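Enterobactin synthetase component F-related protein (Vibrio cholerae serotype O1, PDB 4OXI) probably activates glycine with ATP as glycyl-adenylate, acting as an adenylation domain in a pathway that modifies lipopolysaccharide and confers resistance to antimicrobial peptides. Local coordinates at residues W447-T455 and I462-Q470; V496-S504 and T558-A568. All blocks are in the same frame, centred on the assembly; numbering follows the deposited sequence.

Contact 1. Residues W447-T455 and I462-Q470. With GAP (glycyl-adenosine-5'-phosphate), chain B.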
loop_
_atom_site.group_PDB
_atom_site.type_symbol
_atom_site.label_atom_id
_atom_site.label_comp_id
_atom_site.label_asym_id
_atom_site.label_seq_id
_atom_site.Cartn_x
_atom_site.Cartn_y
_atom_site.Cartn_z
ATOM N N TRP A 447 -10.801 17.733 -7.511
ATOM C CA TRP A 447 -11.520 16.600 -6.933
ATOM C C TRP A 447 -11.136 15.290 -7.610
ATOM O O TRP A 447 -10.741 15.282 -8.775
ATOM C CB TRP A 447 -13.032 16.805 -7.054
ATOM C CG TRP A 447 -13.554 17.857 -6.149
ATOM C CD1 TRP A 447 -13.809 19.161 -6.464
ATOM C CD2 TRP A 447 -13.884 17.706 -4.762
ATOM N NE1 TRP A 447 -14.285 19.827 -5.360
ATOM C CE2 TRP A 447 -14.335 18.959 -4.301
ATOM C CE3 TRP A 447 -13.838 16.634 -3.866
ATOM C CZ2 TRP A 447 -14.737 19.169 -2.980
ATOM C CZ3 TRP A 447 -14.240 16.842 -2.554
ATOM C CH2 TRP A 447 -14.687 18.098 -2.124
ATOM N N TYR A 448 -11.270 14.181 -6.884
ATOM C CA TYR A 448 -11.005 12.851 -7.437
ATOM C C TYR A 448 -12.223 11.949 -7.302
ATOM O O TYR A 448 -12.806 11.839 -6.217
ATOM C CB TYR A 448 -9.791 12.212 -6.741
ATOM C CG TYR A 448 -9.577 10.728 -7.020
ATOM C CD1 TYR A 448 -9.059 10.286 -8.237
ATOM C CD2 TYR A 448 -9.866 9.780 -6.051
ATOM C CE1 TYR A 448 -8.859 8.937 -8.475
ATOM C CE2 TYR A 448 -9.677 8.447 -6.279
ATOM C CZ TYR A 448 -9.173 8.029 -7.487
ATOM O OH TYR A 448 -8.988 6.688 -7.688
ATOM N N ARG A 449 -12.599 11.302 -8.403
ATOM C CA ARG A 449 -13.711 10.357 -8.403
ATOM C C ARG A 449 -13.251 9.010 -7.891
ATOM O O ARG A 449 -12.568 8.275 -8.602
ATOM C CB ARG A 449 -14.264 10.168 -9.818
ATOM C CG ARG A 449 -14.605 11.461 -10.554
ATOM C CD ARG A 449 -15.064 11.143 -11.969
ATOM N NE ARG A 449 -15.126 12.337 -12.798
ATOM C CZ ARG A 449 -16.174 13.150 -12.836
ATOM N NH1 ARG A 449 -17.234 12.880 -12.081
ATOM N NH2 ARG A 449 -16.157 14.227 -13.618
ATOM N N SER A 450 -13.652 8.670 -6.674
ATOM C CA SER A 450 -13.150 7.470 -6.020
ATOM C C SER A 450 -13.692 6.210 -6.671
ATOM O O SER A 450 -13.020 5.169 -6.702
ATOM C CB SER A 450 -13.527 7.480 -4.534
ATOM O OG SER A 450 -14.917 7.256 -4.380
ATOM N N GLY A 451 -14.912 6.299 -7.187
ATOM C CA GLY A 451 -15.570 5.133 -7.750
ATOM C C GLY A 451 -16.342 4.406 -6.667
ATOM O O GLY A 451 -17.091 3.459 -6.949
ATOM N N ASP A 452 -16.179 4.860 -5.425
ATOM C CA ASP A 452 -16.863 4.227 -4.300
ATOM C C ASP A 452 -18.244 4.847 -4.094
ATOM O O ASP A 452 -18.402 6.077 -4.088
ATOM C CB ASP A 452 -16.035 4.363 -3.016
ATOM C CG ASP A 452 -14.710 3.615 -3.085
ATOM O OD1 ASP A 452 -14.744 2.391 -3.332
ATOM O OD2 ASP A 452 -13.639 4.248 -2.909
ATOM N N ILE A 453 -19.243 3.989 -3.924
ATOM C CA ILE A 453 -20.617 4.424 -3.691
ATOM C C ILE A 453 -20.869 4.436 -2.184
ATOM O O ILE A 453 -20.667 3.414 -1.520
ATOM C CB ILE A 453 -21.621 3.466 -4.383
ATOM C CG1 ILE A 453 -21.357 3.439 -5.893
ATOM C CG2 ILE A 453 -23.069 3.858 -4.067
ATOM C CD1 ILE A 453 -21.320 4.832 -6.525
ATOM N N VAL A 454 -21.285 5.583 -1.641
ATOM C CA VAL A 454 -21.499 5.695 -0.200
ATOM C C VAL A 454 -22.858 6.284 0.150
ATOM O O VAL A 454 -23.541 6.861 -0.700
ATOM C CB VAL A 454 -20.432 6.580 0.457
ATOM C CG1 VAL A 454 -19.037 6.048 0.156
ATOM C CG2 VAL A 454 -20.574 8.011 -0.030
ATOM N N THR A 455 -23.241 6.137 1.415
ATOM C CA THR A 455 -24.385 6.871 1.946
ATOM C C THR A 455 -24.004 7.606 3.239
ATOM O O THR A 455 -23.184 7.118 4.016
ATOM C CB THR A 455 -25.608 5.949 2.185
ATOM O OG1 THR A 455 -26.717 6.737 2.627
ATOM C CG2 THR A 455 -25.300 4.923 3.233
ATOM N N ILE A 462 -21.202 5.370 5.020
ATOM C CA ILE A 462 -21.244 3.914 4.949
ATOM C C ILE A 462 -20.859 3.513 3.528
ATOM O O ILE A 462 -21.407 4.054 2.573
ATOM C CB ILE A 462 -22.661 3.386 5.213
ATOM C CG1 ILE A 462 -23.224 3.968 6.514
ATOM C CG2 ILE A 462 -22.675 1.861 5.209
ATOM C CD1 ILE A 462 -22.448 3.588 7.714
ATOM N N HIS A 463 -19.931 2.568 3.383
ATOM C CA HIS A 463 -19.471 2.173 2.053
ATOM C C HIS A 463 -20.406 1.118 1.519
ATOM O O HIS A 463 -20.591 0.097 2.164
ATOM C CB HIS A 463 -18.040 1.618 2.105
ATOM C CG HIS A 463 -17.483 1.244 0.764
ATOM N ND1 HIS A 463 -17.740 0.031 0.161
ATOM C CD2 HIS A 463 -16.676 1.923 -0.090
ATOM C CE1 HIS A 463 -17.118 -0.021 -1.006
ATOM N NE2 HIS A 463 -16.469 1.115 -1.184
ATOM N N LEU A 464 -20.980 1.361 0.340
ATOM C CA LEU A 464 -22.011 0.482 -0.225
ATOM C C LEU A 464 -21.511 -0.427 -1.356
ATOM O O LEU A 464 -22.114 -1.465 -1.646
ATOM C CB LEU A 464 -23.198 1.315 -0.714
ATOM C CG LEU A 464 -23.900 2.133 0.373
ATOM C CD1 LEU A 464 -24.947 3.068 -0.208
ATOM C CD2 LEU A 464 -24.529 1.226 1.425
ATOM N N GLY A 465 -20.407 -0.049 -1.989
ATOM C CA GLY A 465 -19.899 -0.795 -3.126
ATOM C C GLY A 465 -19.268 0.140 -4.133
ATOM O O GLY A 465 -18.880 1.262 -3.793
ATOM N N ARG A 466 -19.176 -0.316 -5.377
ATOM C CA ARG A 466 -18.486 0.428 -6.421
ATOM C C ARG A 466 -19.310 0.438 -7.699
ATOM O O ARG A 466 -20.160 -0.421 -7.902
ATOM C CB ARG A 466 -17.105 -0.189 -6.693
ATOM C CG ARG A 466 -16.086 0.054 -5.583
ATOM C CD ARG A 466 -14.647 -0.265 -6.021
ATOM N NE ARG A 466 -14.225 0.494 -7.198
ATOM C CZ ARG A 466 -13.696 1.714 -7.173
ATOM N NH1 ARG A 466 -13.537 2.349 -6.014
ATOM N NH2 ARG A 466 -13.333 2.308 -8.314
ATOM N N ARG A 467 -19.054 1.418 -8.558
ATOM C CA ARG A 467 -19.728 1.477 -9.849
ATOM C C ARG A 467 -18.948 0.737 -10.941
ATOM O O ARG A 467 -19.415 0.637 -12.075
ATOM C CB ARG A 467 -19.934 2.928 -10.267
ATOM C CG ARG A 467 -18.680 3.777 -10.144
ATOM C CD ARG A 467 -18.616 4.811 -11.267
ATOM N NE ARG A 467 -17.648 5.872 -10.989
ATOM C CZ ARG A 467 -16.337 5.758 -11.189
ATOM N NH1 ARG A 467 -15.825 4.623 -11.662
ATOM N NH2 ARG A 467 -15.538 6.777 -10.912
ATOM N N ASP A 468 -17.761 0.228 -10.608
ATOM C CA ASP A 468 -16.930 -0.464 -11.596
ATOM C C ASP A 468 -16.579 -1.893 -11.187
ATOM O O ASP A 468 -17.215 -2.482 -10.300
ATOM C CB ASP A 468 -15.661 0.344 -11.935
ATOM C CG ASP A 468 -14.709 0.513 -10.748
ATOM O OD1 ASP A 468 -14.803 -0.254 -9.767
ATOM O OD2 ASP A 468 -13.837 1.417 -10.803
ATOM N N HIS A 469 -15.552 -2.448 -11.816
ATOM C CA HIS A 469 -15.160 -3.816 -11.504
ATOM C C HIS A 469 -13.779 -3.916 -10.845
ATOM O O HIS A 469 -13.058 -4.912 -11.004
ATOM C CB HIS A 469 -15.264 -4.702 -12.747
ATOM C CG HIS A 469 -16.674 -5.027 -13.141
ATOM N ND1 HIS A 469 -17.555 -5.670 -12.297
ATOM C CD2 HIS A 469 -17.351 -4.807 -14.294
ATOM C CE1 HIS A 469 -18.716 -5.827 -12.912
ATOM N NE2 HIS A 469 -18.618 -5.311 -14.123
ATOM N N GLN A 470 -13.414 -2.885 -10.095
ATOM C CA GLN A 470 -12.227 -2.955 -9.256
ATOM C C GLN A 470 -12.624 -3.722 -8.004
ATOM O O GLN A 470 -13.661 -3.434 -7.392
ATOM C CB GLN A 470 -11.742 -1.549 -8.879
ATOM C CG GLN A 470 -10.462 -1.535 -8.042
ATOM C CD GLN A 470 -10.153 -0.161 -7.451
ATOM O OE1 GLN A 470 -9.963 0.820 -8.178
ATOM N NE2 GLN A 470 -10.104 -0.089 -6.125
HETATM N N GAP B . -4.818 2.777 0.722
HETATM C CA GAP B . -5.573 1.634 1.314
HETATM C C GAP B . -6.109 0.807 0.162
HETATM O O GAP B . -6.744 -0.218 0.326
HETATM P PA GAP B . -6.225 0.613 -2.578
HETATM O O1A GAP B . -6.014 1.726 -3.575
HETATM O O2A GAP B . -5.500 -0.713 -2.732
HETATM O O3A GAP B . -5.845 1.296 -1.179
HETATM C "C5'" GAP B . -8.699 1.483 -2.521
HETATM O "O5'" GAP B . -7.813 0.362 -2.517
HETATM C "C4'" GAP B . -10.127 0.976 -2.523
HETATM O "O4'" GAP B . -10.291 0.015 -1.477
HETATM C "C3'" GAP B . -11.140 2.046 -2.184
HETATM O "O3'" GAP B . -11.488 2.811 -3.338
HETATM C "C2'" GAP B . -12.295 1.225 -1.636
HETATM O "O2'" GAP B . -13.003 0.601 -2.695
HETATM C "C1'" GAP B . -11.616 0.069 -0.949
HETATM N N9 GAP B . -11.535 0.341 0.503
HETATM C C8 GAP B . -10.468 0.849 1.148
HETATM N N7 GAP B . -10.709 0.960 2.479
HETATM C C5 GAP B . -11.969 0.523 2.694
HETATM C C6 GAP B . -12.856 0.389 3.868
HETATM N N6 GAP B . -12.421 0.727 5.112
HETATM N N1 GAP B . -14.100 -0.103 3.654
HETATM C C2 GAP B . -14.536 -0.455 2.423
HETATM N N3 GAP B . -13.777 -0.354 1.315
HETATM C C4 GAP B . -12.508 0.114 1.388
#
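Asp452 and His463 meet on the nucleotide-facing side of a beta hairpin that borders the adenylate pocket of this AMP-binding fold. The Asp452 carboxylate spans the ribose diol of glycyl-adenosine-5'-phosphate, OD1 taking O2' and OD2 taking O3', each at 2.6 Å; two adjacent oxygens match two adjacent hydroxyls. Tyr360 also bonds to OD2. His463, its CG anti to the backbone N (chi1 -178°), sets one ring face against C2 and N3 of the adenine, N3 lying over the ring centre, and points NE2 at Asp452 OD1 (3.0 Å), which it meets from above the carboxylate plane. Arg466 NH1 adds a weak bond to OD1 within a salt bridge and a better one to Ser450 O (2.9 Å). Behind this first shell, Asp468 grips Arg466 side-on through NE and NH2, fixing the rotation of the guanidinium, one face of which lies against Gly451 C, with Gln470 OE1 over the other. Gly451, at phi 89°, takes a backbone shape that glycine adopts readily. Leu464 and Gly465 both oppose Ile453, a classic bulge that keeps Asp452, His463 and Arg466 on one face. Arg467, salt-bridged to Glu416, lies flat over Gly451, with CZ 3.6 Å from Gly451 CA.

Contact 2. Residues V496-S504 and T558-A568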
loop_
_atom_site.group_PDB
_atom_site.type_symbol
_atom_site.label_atom_id
_atom_site.label_comp_id
_atom_site.label_asym_id
_atom_site.label_seq_id
_atom_site.Cartn_x
_atom_site.Cartn_y
_atom_site.Cartn_z
ATOM N N VAL A 496 -15.550 -13.994 -22.573
ATOM C CA VAL A 496 -14.764 -14.262 -21.360
ATOM C C VAL A 496 -15.359 -13.516 -20.171
ATOM O O VAL A 496 -15.675 -12.333 -20.282
ATOM C CB VAL A 496 -13.307 -13.768 -21.495
ATOM C CG1 VAL A 496 -12.587 -13.871 -20.164
ATOM C CG2 VAL A 496 -12.547 -14.529 -22.552
ATOM N N ALA A 497 -15.512 -14.199 -19.038
ATOM C CA ALA A 497 -15.907 -13.541 -17.790
ATOM C C ALA A 497 -14.947 -13.917 -16.662
ATOM O O ALA A 497 -14.566 -15.094 -16.534
ATOM C CB ALA A 497 -17.330 -13.914 -17.411
ATOM N N ILE A 498 -14.542 -12.935 -15.858
ATOM C CA ILE A 498 -13.682 -13.205 -14.709
ATOM C C ILE A 498 -14.515 -12.998 -13.450
ATOM O O ILE A 498 -15.138 -11.956 -13.283
ATOM C CB ILE A 498 -12.442 -12.294 -14.682
ATOM C CG1 ILE A 498 -11.710 -12.339 -16.017
ATOM C CG2 ILE A 498 -11.503 -12.688 -13.548
ATOM C CD1 ILE A 498 -11.025 -13.690 -16.339
ATOM N N VAL A 499 -14.545 -13.999 -12.575
ATOM C CA VAL A 499 -15.420 -13.961 -11.413
ATOM C C VAL A 499 -14.607 -14.130 -10.139
ATOM O O VAL A 499 -13.805 -15.060 -10.040
ATOM C CB VAL A 499 -16.459 -15.092 -11.470
ATOM C CG1 VAL A 499 -17.329 -15.061 -10.240
ATOM C CG2 VAL A 499 -17.310 -14.962 -12.718
ATOM N N PRO A 500 -14.794 -13.219 -9.167
ATOM C CA PRO A 500 -14.180 -13.404 -7.845
ATOM C C PRO A 500 -14.768 -14.646 -7.193
ATOM O O PRO A 500 -15.993 -14.723 -7.046
ATOM C CB PRO A 500 -14.628 -12.161 -7.070
ATOM C CG PRO A 500 -14.943 -11.140 -8.140
ATOM C CD PRO A 500 -15.531 -11.946 -9.266
ATOM N N TRP A 501 -13.910 -15.585 -6.809
ATOM C CA TRP A 501 -14.339 -16.861 -6.238
ATOM C C TRP A 501 -13.118 -17.641 -5.762
ATOM O O TRP A 501 -12.102 -17.667 -6.455
ATOM C CB TRP A 501 -15.079 -17.695 -7.290
ATOM C CG TRP A 501 -15.738 -18.876 -6.686
ATOM C CD1 TRP A 501 -15.235 -20.150 -6.587
ATOM C CD2 TRP A 501 -17.017 -18.892 -6.045
ATOM N NE1 TRP A 501 -16.136 -20.954 -5.923
ATOM C CE2 TRP A 501 -17.237 -20.204 -5.580
ATOM C CE3 TRP A 501 -17.996 -17.920 -5.812
ATOM C CZ2 TRP A 501 -18.406 -20.569 -4.907
ATOM C CZ3 TRP A 501 -19.156 -18.282 -5.140
ATOM C CH2 TRP A 501 -19.350 -19.594 -4.696
ATOM N N PRO A 502 -13.213 -18.309 -4.596
ATOM C CA PRO A 502 -14.383 -18.384 -3.704
ATOM C C PRO A 502 -14.558 -17.156 -2.813
ATOM O O PRO A 502 -13.666 -16.312 -2.711
ATOM C CB PRO A 502 -14.093 -19.621 -2.836
ATOM C CG PRO A 502 -12.589 -19.764 -2.856
ATOM C CD PRO A 502 -12.106 -19.184 -4.156
ATOM N N LEU A 503 -15.725 -17.057 -2.187
ATOM C CA LEU A 503 -16.014 -15.965 -1.276
ATOM C C LEU A 503 -16.098 -16.499 0.149
ATOM O O LEU A 503 -16.595 -17.604 0.385
ATOM C CB LEU A 503 -17.331 -15.292 -1.651
ATOM C CG LEU A 503 -17.484 -14.813 -3.093
ATOM C CD1 LEU A 503 -18.848 -14.167 -3.294
ATOM C CD2 LEU A 503 -16.372 -13.842 -3.468
ATOM N N SER A 504 -15.597 -15.717 1.098
ATOM C CA SER A 504 -15.747 -16.049 2.507
ATOM C C SER A 504 -17.115 -15.554 2.986
ATOM O O SER A 504 -17.852 -14.924 2.221
ATOM C CB SER A 504 -14.638 -15.384 3.307
ATOM O OG SER A 504 -14.811 -13.978 3.313
ATOM N N THR A 558 -22.486 -8.917 -18.274
ATOM C CA THR A 558 -22.332 -10.214 -17.624
ATOM C C THR A 558 -22.780 -10.146 -16.172
ATOM O O THR A 558 -22.363 -9.263 -15.434
ATOM C CB THR A 558 -20.877 -10.715 -17.665
ATOM O OG1 THR A 558 -20.436 -10.816 -19.023
ATOM C CG2 THR A 558 -20.767 -12.086 -17.007
ATOM N N ASP A 559 -23.630 -11.088 -15.776
ATOM C CA ASP A 559 -24.158 -11.164 -14.418
ATOM C C ASP A 559 -23.202 -11.971 -13.530
ATOM O O ASP A 559 -23.308 -13.198 -13.439
ATOM C CB ASP A 559 -25.549 -11.818 -14.463
ATOM C CG ASP A 559 -26.314 -11.691 -13.155
ATOM O OD1 ASP A 559 -25.680 -11.591 -12.082
ATOM O OD2 ASP A 559 -27.566 -11.712 -13.203
ATOM N N ILE A 560 -22.275 -11.278 -12.873
ATOM C CA ILE A 560 -21.270 -11.930 -12.031
ATOM C C ILE A 560 -21.883 -12.762 -10.897
ATOM O O ILE A 560 -21.416 -13.873 -10.613
ATOM C CB ILE A 560 -20.257 -10.909 -11.473
ATOM C CG1 ILE A 560 -19.450 -10.283 -12.611
ATOM C CG2 ILE A 560 -19.316 -11.558 -10.464
ATOM C CD1 ILE A 560 -18.266 -9.436 -12.125
ATOM N N LYS A 561 -22.939 -12.241 -10.273
ATOM C CA LYS A 561 -23.619 -12.947 -9.180
ATOM C C LYS A 561 -24.159 -14.316 -9.590
ATOM O O LYS A 561 -23.994 -15.295 -8.859
ATOM C CB LYS A 561 -24.743 -12.091 -8.585
ATOM C CG LYS A 561 -24.244 -10.831 -7.882
ATOM C CD LYS A 561 -25.368 -10.082 -7.175
ATOM C CE LYS A 561 -24.812 -8.937 -6.327
ATOM N NZ LYS A 561 -23.970 -9.426 -5.192
ATOM N N ALA A 562 -24.787 -14.387 -10.762
ATOM C CA ALA A 562 -25.374 -15.641 -11.244
ATOM C C ALA A 562 -24.298 -16.711 -11.426
ATOM O O ALA A 562 -24.499 -17.886 -11.094
ATOM C CB ALA A 562 -26.129 -15.406 -12.544
ATOM N N LEU A 563 -23.151 -16.293 -11.954
ATOM C CA LEU A 563 -22.012 -17.186 -12.085
ATOM C C LEU A 563 -21.533 -17.621 -10.693
ATOM O O LEU A 563 -21.165 -18.783 -10.488
ATOM C CB LEU A 563 -20.899 -16.512 -12.895
ATOM C CG LEU A 563 -21.184 -16.362 -14.395
ATOM C CD1 LEU A 563 -20.222 -15.382 -15.052
ATOM C CD2 LEU A 563 -21.107 -17.726 -15.092
ATOM N N GLN A 564 -21.566 -16.698 -9.731
ATOM C CA GLN A 564 -21.221 -17.035 -8.352
ATOM C C GLN A 564 -22.195 -18.072 -7.785
ATOM O O GLN A 564 -21.770 -19.077 -7.204
ATOM C CB GLN A 564 -21.112 -15.773 -7.481
ATOM C CG GLN A 564 -19.860 -14.968 -7.837
ATOM C CD GLN A 564 -19.721 -13.636 -7.128
ATOM O OE1 GLN A 564 -20.698 -12.938 -6.872
ATOM N NE2 GLN A 564 -18.480 -13.269 -6.827
ATOM N N GLN A 565 -23.490 -17.851 -8.001
ATOM C CA GLN A 565 -24.513 -18.802 -7.574
ATOM C C GLN A 565 -24.280 -20.165 -8.213
ATOM O O GLN A 565 -24.385 -21.200 -7.549
ATOM C CB GLN A 565 -25.912 -18.301 -7.939
ATOM C CG GLN A 565 -26.259 -16.924 -7.404
ATOM C CD GLN A 565 -27.636 -16.456 -7.851
ATOM O OE1 GLN A 565 -28.568 -17.257 -7.975
ATOM N NE2 GLN A 565 -27.769 -15.152 -8.103
ATOM N N GLN A 566 -23.960 -20.167 -9.504
ATOM C CA GLN A 566 -23.725 -21.424 -10.204
ATOM C C GLN A 566 -22.551 -22.167 -9.604
ATOM O O GLN A 566 -22.637 -23.366 -9.352
ATOM C CB GLN A 566 -23.492 -21.198 -11.692
ATOM C CG GLN A 566 -23.064 -22.471 -12.414
ATOM C CD GLN A 566 -23.204 -22.373 -13.920
ATOM O OE1 GLN A 566 -23.962 -21.545 -14.438
ATOM N NE2 GLN A 566 -22.471 -23.223 -14.634
ATOM N N LEU A 567 -21.458 -21.446 -9.368
ATOM C CA LEU A 567 -20.255 -22.036 -8.782
ATOM C C LEU A 567 -20.508 -22.618 -7.384
ATOM O O LEU A 567 -19.920 -23.638 -7.011
ATOM C CB LEU A 567 -19.138 -20.995 -8.720
ATOM C CG LEU A 567 -18.486 -20.613 -10.042
ATOM C CD1 LEU A 567 -17.723 -19.308 -9.887
ATOM C CD2 LEU A 567 -17.557 -21.714 -10.476
ATOM N N ALA A 568 -21.384 -21.964 -6.621
ATOM C CA ALA A 568 -21.731 -22.414 -5.272
ATOM C C ALA A 568 -22.408 -23.787 -5.295
ATOM O O ALA A 568 -22.313 -24.554 -4.335
ATOM C CB ALA A 568 -22.636 -21.388 -4.587
#
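Trp501 lays one face of its indole over Leu567, whose CB sits 3.9 Å from the centroid of the six-membered ring in a CH-pi contact, 17° off the normal. The motif is a helix packed on a beta sheet: helix 560-568 crosses strand 496-500, an outer strand of a three-stranded sheet, at 65° with the axes 8.6 Å apart. CG of Trp501 stands anti to the backbone N (chi1 -170°), which carries the indole out over Leu567 and Ala568; there CH2 reaches Ala568 CB at 3.7 Å, a small methyl that lets the broad ring come close. Pro502, joined through a cis peptide bond, sets its CB over the rim of the opposite face. Further back along the strand, Val499 divides its branches, CG2 meeting Leu563 CD1 (3.8 Å) while CG1 presses on Gln564 CG (3.5 Å). Beta-branched valine suits an extended strand and offers two methyls to two neighbouring helix positions. Ala497 touches Thr558 and Leu563 with its single methyl, and Ile560 CG2 lies against Pro500 CD. Asp559 caps the first turn of the helix by accepting from Ala562 N. Phe515 and Val513 of strand 512-516 continue the apolar floor beneath Leu563 and Leu567. Gln564, extended beyond CG, passes beside Val499 CG1, and its amide, near Leu503 CD1, donates from NE2 to Pro500 O at 2.9 Å, lying in the carbonyl plane.

How the contacts relate
From the N terminus, the chain passes through most of the AMP-binding fold before contact 1 closes a short hairpin between strands 445-457 and 460-466. Contact 2 opens only after that hairpin is complete, so the two follow in series, neither nested nor crossed. It closes a longer loop of 53 residues, which includes strands 512-516 and 543-546, and draws the C-terminal helix 560-568 onto the small sheet. Contact 1 carries residues of the nucleotide pocket, whereas contact 2 ties together the C-terminal sheet and helix. Their centres lie about 21 Å apart, yet they touch where His469 CE1 packs on Ile560 CD1 at 3.7 Å.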